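Local coordinates for protein putidaredoxin reductase (Pseudomonas putida, PDB 1Q1R) that probably uses its FAD to pass electrons from NADH to putidaredoxin, the iron-sulfur partner of the cytochrome P450cam monooxygenase, at residues 50-53 with 58-61. Sequence-based numbering, arbitrary orientation.
With FAD (flavin-adenine dinucleotide), chain C.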
ATOM      1  N   LYS A  50       1.098 -12.537   2.365  1.00 17.04           N
ATOM      2  CA  LYS A  50      -0.002 -13.482   2.230  1.00 17.58           C
ATOM      3  C   LYS A  50       0.441 -14.886   1.781  1.00 17.83           C
ATOM      4  O   LYS A  50       1.230 -15.535   2.470  1.00 18.07           O
ATOM      5  CB  LYS A  50      -1.052 -12.902   1.266  1.00 17.06           C
ATOM      6  CG  LYS A  50      -1.551 -11.515   1.694  1.00 17.77           C
ATOM      7  CD  LYS A  50      -2.500 -10.899   0.666  1.00 18.78           C
ATOM      8  CE  LYS A  50      -2.915  -9.494   1.074  1.00 18.72           C
ATOM      9  NZ  LYS A  50      -1.759  -8.550   1.142  1.00 18.69           N
ATOM     10  N   ALA A  51      -0.052 -15.345   0.632  1.00 17.25           N
ATOM     11  CA  ALA A  51       0.264 -16.686   0.133  1.00 17.84           C
ATOM     12  C   ALA A  51       1.744 -16.983  -0.136  1.00 17.60           C
ATOM     13  O   ALA A  51       2.195 -18.116   0.068  1.00 17.82           O
ATOM     14  CB  ALA A  51      -0.568 -16.988  -1.132  1.00 16.13           C
ATOM     15  N   TYR A  52       2.500 -15.996  -0.609  1.00 17.01           N
ATOM     16  CA  TYR A  52       3.910 -16.246  -0.867  1.00 16.96           C
ATOM     17  C   TYR A  52       4.642 -16.365   0.472  1.00 16.59           C
ATOM     18  O   TYR A  52       5.472 -17.257   0.658  1.00 16.03           O
ATOM     19  CB  TYR A  52       4.540 -15.134  -1.702  1.00 16.66           C
ATOM     20  CG  TYR A  52       5.889 -15.544  -2.262  1.00 18.47           C
ATOM     21  CD1 TYR A  52       5.981 -16.538  -3.240  1.00 18.74           C
ATOM     22  CD2 TYR A  52       7.069 -14.984  -1.784  1.00 17.71           C
ATOM     23  CE1 TYR A  52       7.219 -16.967  -3.728  1.00 19.21           C
ATOM     24  CE2 TYR A  52       8.320 -15.407  -2.271  1.00 19.87           C
ATOM     25  CZ  TYR A  52       8.380 -16.397  -3.242  1.00 19.40           C
ATOM     26  OH  TYR A  52       9.594 -16.817  -3.733  1.00 19.74           O
ATOM     27  N   LEU A  53       4.329 -15.470   1.405  1.00 16.26           N
ATOM     28  CA  LEU A  53       4.956 -15.524   2.721  1.00 17.46           C
ATOM     29  C   LEU A  53       4.594 -16.857   3.369  1.00 18.58           C
ATOM     30  O   LEU A  53       5.357 -17.393   4.170  1.00 18.95           O
ATOM     31  CB  LEU A  53       4.482 -14.363   3.605  1.00 17.81           C
ATOM     32  CG  LEU A  53       5.191 -14.223   4.957  1.00 18.84           C
ATOM     33  CD1 LEU A  53       6.672 -13.925   4.730  1.00 19.35           C
ATOM     34  CD2 LEU A  53       4.554 -13.103   5.768  1.00 17.94           C
ATOM     35  N   THR A  58       4.205 -19.961  -6.039  1.00 18.69           N
ATOM     36  CA  THR A  58       5.525 -20.058  -6.655  1.00 18.57           C
ATOM     37  C   THR A  58       6.112 -18.676  -6.927  1.00 18.51           C
ATOM     38  O   THR A  58       5.389 -17.677  -6.980  1.00 17.37           O
ATOM     39  CB  THR A  58       5.469 -20.834  -7.982  1.00 19.19           C
ATOM     40  OG1 THR A  58       4.727 -20.076  -8.946  1.00 18.23           O
ATOM     41  CG2 THR A  58       4.806 -22.192  -7.772  1.00 17.72           C
ATOM     42  N   ALA A  59       7.426 -18.616  -7.097  1.00 18.09           N
ATOM     43  CA  ALA A  59       8.071 -17.335  -7.350  1.00 17.76           C
ATOM     44  C   ALA A  59       7.606 -16.836  -8.704  1.00 18.98           C
ATOM     45  O   ALA A  59       7.445 -15.636  -8.918  1.00 18.83           O
ATOM     46  CB  ALA A  59       9.580 -17.494  -7.333  1.00 16.69           C
ATOM     47  N   GLU A  60       7.380 -17.779  -9.613  1.00 19.47           N
ATOM     48  CA  GLU A  60       6.931 -17.474 -10.964  1.00 21.30           C
ATOM     49  C   GLU A  60       5.589 -16.728 -10.956  1.00 19.98           C
ATOM     50  O   GLU A  60       5.388 -15.788 -11.724  1.00 20.27           O
ATOM     51  CB  GLU A  60       6.806 -18.784 -11.747  1.00 23.99           C
ATOM     52  CG  GLU A  60       6.425 -18.646 -13.198  1.00 29.32           C
ATOM     53  CD  GLU A  60       6.394 -19.997 -13.894  1.00 31.37           C
ATOM     54  OE1 GLU A  60       5.511 -20.823 -13.571  1.00 32.43           O
ATOM     55  OE2 GLU A  60       7.264 -20.237 -14.752  1.00 33.71           O
ATOM     56  N   SER A  61       4.681 -17.139 -10.075  1.00 19.77           N
ATOM     57  CA  SER A  61       3.369 -16.513  -9.991  1.00 19.70           C
ATOM     58  C   SER A  61       3.442 -15.044  -9.561  1.00 20.01           C
ATOM     59  O   SER A  61       2.486 -14.291  -9.753  1.00 19.71           O
ATOM     60  CB  SER A  61       2.464 -17.297  -9.027  1.00 19.62           C
ATOM     61  OG  SER A  61       2.870 -17.150  -7.681  1.00 19.57           O
TER
HETATM   62  PA  FAD C 749       7.193   0.480  -5.152  1.00 22.85           P
HETATM   63  O1A FAD C 749       7.960   0.876  -3.947  1.00 21.51           O
HETATM   64  O2A FAD C 749       6.583  -0.869  -5.189  1.00 23.56           O
HETATM   65  O5B FAD C 749       8.118   0.638  -6.449  1.00 22.88           O
HETATM   66  C5B FAD C 749       9.055   1.714  -6.583  1.00 24.60           C
HETATM   67  C4B FAD C 749      10.377   1.154  -7.136  1.00 25.32           C
HETATM   68  O4B FAD C 749      11.212   2.255  -7.646  1.00 24.74           O
HETATM   69  C3B FAD C 749      11.199   0.486  -6.023  1.00 25.39           C
HETATM   70  O3B FAD C 749      11.865  -0.666  -6.557  1.00 25.67           O
HETATM   71  C2B FAD C 749      12.222   1.538  -5.673  1.00 25.76           C
HETATM   72  O2B FAD C 749      13.404   0.928  -5.147  1.00 26.90           O
HETATM   73  C1B FAD C 749      12.515   2.134  -7.035  1.00 25.83           C
HETATM   74  N9A FAD C 749      13.249   3.428  -6.991  1.00 27.11           N
HETATM   75  C8A FAD C 749      13.024   4.457  -6.154  1.00 27.77           C
HETATM   76  N7A FAD C 749      13.907   5.430  -6.413  1.00 28.81           N
HETATM   77  C5A FAD C 749      14.685   5.020  -7.410  1.00 28.55           C
HETATM   78  C6A FAD C 749      15.762   5.589  -8.092  1.00 29.91           C
HETATM   79  N6A FAD C 749      16.207   6.799  -7.758  1.00 29.37           N
HETATM   80  N1A FAD C 749      16.358   4.893  -9.093  1.00 29.68           N
HETATM   81  C2A FAD C 749      15.928   3.670  -9.433  1.00 29.78           C
HETATM   82  N3A FAD C 749      14.898   3.105  -8.787  1.00 27.80           N
HETATM   83  C4A FAD C 749      14.266   3.757  -7.780  1.00 27.75           C
HETATM   84  N1  FAD C 749      -1.859  -2.846  -1.576  1.00 21.11           N
HETATM   85  C2  FAD C 749      -3.190  -3.257  -1.719  1.00 21.86           C
HETATM   86  O2  FAD C 749      -3.983  -2.561  -2.351  1.00 25.16           O
HETATM   87  N3  FAD C 749      -3.603  -4.473  -1.147  1.00 19.74           N
HETATM   88  C4  FAD C 749      -2.678  -5.276  -0.439  1.00 20.01           C
HETATM   89  O4  FAD C 749      -3.043  -6.357   0.017  1.00 19.62           O
HETATM   90  C4X FAD C 749      -1.345  -4.859  -0.294  1.00 19.58           C
HETATM   91  N5  FAD C 749      -0.432  -5.649   0.341  1.00 18.41           N
HETATM   92  C5X FAD C 749       0.887  -5.309   0.436  1.00 18.89           C
HETATM   93  C6  FAD C 749       1.802  -6.170   1.077  1.00 17.76           C
HETATM   94  C7  FAD C 749       3.172  -5.829   1.153  1.00 17.37           C
HETATM   95  C7M FAD C 749       4.143  -6.771   1.889  1.00 17.13           C
HETATM   96  C8  FAD C 749       3.630  -4.619   0.573  1.00 16.67           C
HETATM   97  C8M FAD C 749       5.115  -4.227   0.612  1.00 16.73           C
HETATM   98  C9  FAD C 749       2.717  -3.761  -0.065  1.00 17.47           C
HETATM   99  C9A FAD C 749       1.348  -4.099  -0.135  1.00 17.80           C
HETATM  100  N10 FAD C 749       0.413  -3.252  -0.790  1.00 20.28           N
HETATM  101  C10 FAD C 749      -0.940  -3.643  -0.871  1.00 19.12           C
HETATM  102  C1' FAD C 749       0.851  -1.949  -1.377  1.00 20.18           C
HETATM  103  C2' FAD C 749       0.997  -2.064  -2.897  1.00 20.72           C
HETATM  104  O2' FAD C 749       1.768  -3.230  -3.206  1.00 21.17           O
HETATM  105  C3' FAD C 749       1.675  -0.812  -3.483  1.00 20.70           C
HETATM  106  O3' FAD C 749       0.944   0.351  -3.073  1.00 21.65           O
HETATM  107  C4' FAD C 749       1.716  -0.883  -5.015  1.00 21.09           C
HETATM  108  O4' FAD C 749       2.439  -2.048  -5.420  1.00 21.15           O
HETATM  109  C5' FAD C 749       2.385   0.354  -5.638  1.00 21.79           C
HETATM  110  O5' FAD C 749       3.803   0.386  -5.402  1.00 20.68           O
HETATM  111  P   FAD C 749       4.704   1.439  -6.233  1.00 20.36           P
HETATM  112  O1P FAD C 749       5.033   0.833  -7.540  1.00 18.93           O
HETATM  113  O2P FAD C 749       3.997   2.739  -6.229  1.00 20.08           O
HETATM  114  O3P FAD C 749       6.042   1.610  -5.330  1.00 22.24           O
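Lys50 NZ is gripped by several groups at the flavin of FAD. Lys50 NZ donates to FAD O4 at 2.8 Å and, weakly, to FAD N5 at 3.3 Å. The carbonyl oxygen of Pro46 takes another bond, and Glu163 makes a salt bridge to the same nitrogen. The lysine chain runs extended as far as CE, then bends at chi4 (63°), which turns NZ to the O4/N5 side of the isoalloxazine. Trp330 and Asp332 of strand 328-333 touch this side chain.

Two residues on, Tyr52 carries the contact with 58-61. Its CG stands anti to the backbone N (chi1 -166°), which carries the ring out to 58-61. The CE1 edge of the ring meets the Thr58 backbone, with Thr58 C near the ring plane and 3.8 Å from Tyr52 CE1. Ala59 CA lies oblique to the ring. The methyl of Ala59 rests by the phenol oxygen, with Ala59 CB 3.7 Å from Tyr52 OH. That hydroxyl is hydrogen-bonded to Glu140 of helix 136-144, and Arg143 makes a cation-pi contact with the ring.

The 58-61 turn is braced from within. Ser61 OG donates to Thr58 O at 2.7 Å, with the donor tilted 20° from the carbonyl plane. Ser61 N reaches Thr58 OG1 at 3.1 Å, an ST motif.

No hydrogen bond joins the two segments; Tyr52 meets Thr58 and Ala59 by van der Waals contact. The polar partners of 50-53 lie instead on the flavin, at Pro46 and Glu163, and in helix 136-144. Hydrogen bonds donated to O4 and N5 would draw electron density toward that end of the flavin and could make N5 readier to accept hydride.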